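PDB 6HFM: Hsp70/Hsp90 co-chaperone CNS1 from Saccharomyces cerevisiae, which acts as a co-chaperone that binds Hsp90 and Hsp70 and stimulates the ATPase activity of the Hsp70 protein SSA1. Local coordinates for residues L70-V73 and Q74-V77. Sequence-based numbering, arbitrary orientation.
Sequences LTTV and QELV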
ATOM      1  N   LEU A  70       2.906  12.249   0.278  1.00 20.30           N
ATOM      2  CA  LEU A  70       2.656  13.076   1.467  1.00 21.80           C
ATOM      3  C   LEU A  70       1.329  12.776   2.174  1.00 21.58           C
ATOM      4  O   LEU A  70       1.064  13.330   3.247  1.00 24.37           O
ATOM      5  CB  LEU A  70       2.730  14.564   1.104  1.00 23.91           C
ATOM      6  CG  LEU A  70       4.061  15.060   0.530  1.00 27.26           C
ATOM      7  CD1 LEU A  70       3.965  16.556   0.292  1.00 29.86           C
ATOM      8  CD2 LEU A  70       5.238  14.748   1.443  1.00 29.29           C
ATOM      9  N   THR A  71       0.498  11.920   1.580  1.00 20.57           N
ATOM     10  CA  THR A  71      -0.727  11.434   2.223  1.00 22.15           C
ATOM     11  C   THR A  71      -0.373  10.585   3.450  1.00 21.82           C
ATOM     12  O   THR A  71       0.546   9.758   3.388  1.00 20.80           O
ATOM     13  CB  THR A  71      -1.551  10.566   1.247  1.00 23.26           C
ATOM     14  OG1 THR A  71      -1.736  11.258   0.009  1.00 25.51           O
ATOM     15  CG2 THR A  71      -2.922  10.230   1.820  1.00 23.26           C
ATOM     16  N   THR A  72      -1.089  10.786   4.557  1.00 22.14           N
ATOM     17  CA  THR A  72      -0.921   9.925   5.730  1.00 22.31           C
ATOM     18  C   THR A  72      -1.776   8.670   5.610  1.00 21.56           C
ATOM     19  O   THR A  72      -2.745   8.626   4.853  1.00 21.33           O
ATOM     20  CB  THR A  72      -1.277  10.621   7.059  1.00 23.36           C
ATOM     21  OG1 THR A  72      -2.666  10.974   7.068  1.00 24.99           O
ATOM     22  CG2 THR A  72      -0.401  11.859   7.271  1.00 24.51           C
ATOM     23  N   VAL A  73      -1.409   7.660   6.390  1.00 20.08           N
ATOM     24  CA  VAL A  73      -2.180   6.418   6.452  1.00 20.42           C
ATOM     25  C   VAL A  73      -3.630   6.739   6.856  1.00 21.94           C
ATOM     26  O   VAL A  73      -4.574   6.271   6.208  1.00 21.24           O
ATOM     27  CB  VAL A  73      -1.519   5.407   7.416  1.00 21.06           C
ATOM     28  CG1 VAL A  73      -2.442   4.222   7.695  1.00 21.87           C
ATOM     29  CG2 VAL A  73      -0.180   4.935   6.855  1.00 21.37           C
ATOM     30  N   GLN A  74      -3.790   7.563   7.894  1.00 23.40           N
ATOM     31  CA  GLN A  74      -5.116   8.031   8.340  1.00 26.45           C
ATOM     32  C   GLN A  74      -5.934   8.668   7.216  1.00 25.42           C
ATOM     33  O   GLN A  74      -7.119   8.378   7.070  1.00 25.45           O
ATOM     34  CB  GLN A  74      -4.974   9.044   9.490  1.00 29.79           C
ATOM     35  CG  GLN A  74      -6.286   9.537  10.099  1.00 33.84           C
ATOM     36  CD  GLN A  74      -7.013   8.453  10.870  1.00 36.81           C
ATOM     37  OE1 GLN A  74      -6.455   7.849  11.783  1.00 35.96           O
ATOM     38  NE2 GLN A  74      -8.271   8.208  10.511  1.00 41.71           N
ATOM     39  N   GLU A  75      -5.301   9.550   6.445  1.00 24.87           N
ATOM     40  CA  GLU A  75      -5.984  10.241   5.345  1.00 25.63           C
ATOM     41  C   GLU A  75      -6.493   9.264   4.277  1.00 24.83           C
ATOM     42  O   GLU A  75      -7.603   9.424   3.775  1.00 25.66           O
ATOM     43  CB  GLU A  75      -5.082  11.323   4.725  1.00 27.17           C
ATOM     44  CG  GLU A  75      -5.031  12.612   5.544  1.00 27.09           C
ATOM     45  CD  GLU A  75      -3.923  13.579   5.118  1.00 23.09           C
ATOM     46  OE1 GLU A  75      -3.025  13.199   4.395  1.00 25.95           O
ATOM     47  OE2 GLU A  75      -3.987  14.742   5.582  1.00 34.68           O
ATOM     48  N   LEU A  76      -5.704   8.234   3.959  1.00 22.75           N
ATOM     49  CA  LEU A  76      -6.140   7.230   2.982  1.00 22.79           C
ATOM     50  C   LEU A  76      -7.267   6.357   3.546  1.00 22.89           C
ATOM     51  O   LEU A  76      -8.222   6.050   2.830  1.00 23.30           O
ATOM     52  CB  LEU A  76      -4.970   6.361   2.494  1.00 22.62           C
ATOM     53  CG  LEU A  76      -5.279   5.376   1.353  1.00 23.86           C
ATOM     54  CD1 LEU A  76      -5.837   6.077   0.119  1.00 23.72           C
ATOM     55  CD2 LEU A  76      -4.034   4.587   0.984  1.00 23.68           C
ATOM     56  N   VAL A  77      -7.161   5.971   4.821  1.00 22.88           N
ATOM     57  CA  VAL A  77      -8.238   5.216   5.493  1.00 23.48           C
ATOM     58  C   VAL A  77      -9.542   6.022   5.502  1.00 25.93           C
ATOM     59  O   VAL A  77     -10.604   5.496   5.160  1.00 25.14           O
ATOM     60  CB  VAL A  77      -7.851   4.811   6.933  1.00 22.74           C
ATOM     61  CG1 VAL A  77      -9.050   4.268   7.712  1.00 23.33           C
ATOM     62  CG2 VAL A  77      -6.747   3.766   6.911  1.00 23.09           C
TER
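Thr72 OG1 sits between its own backbone N and carbonyl carbon (chi1 63°), which places the hydroxyl within bonding distance of Glu75 N, in the first turn of helix 73-82. With CG beside its backbone N (chi1 -79°) and the rest of the chain extended, Glu75 carries its carboxylate back to Thr72 N. The two residues form a capping box, with Thr72 as the N-cap. Glu75 N donates to Thr72 OG1 at 3.1 Å. In return Thr72 N donates to Glu75 OE1, also at 3.1 Å and almost straight, 172° at the hydrogen. This donor meets OE1 from above the carboxylate plane. The Glu75 chain crosses beside the hydroxyl, with CG 3.3 Å from Thr72 OG1. Thr71 touches the same chain with its methyl: CG2 lies 3.8 Å from Glu75 CB, while its hydroxyl turns back to Ser68 O. The helical bonding starts at once. Leu76 N donates to Thr72 O at 3.1 Å, and Val77 N to Val73 O at 3.0 Å. On the buried side, Val73 CG1 and Val77 CG2 come within 4.4 Å, and both valines pack on Val103 of strand 101-106. The box thus marks where the loop after strand 60-68 becomes a helix of the Wheel domain, the C-terminal domain of Cns1. An alanine at Thr72 would remove the hydroxyl and would probably leave Glu75 N without its side-chain acceptor, with only the Thr72 N to Glu75 OE1 half of the box remaining. The paired bonds tie the loop backbone to the first turn and limit the swing of the glutamate chain. A negative carboxylate beside the N-terminal end of a helix is also likely to interact favourably with the helix dipole.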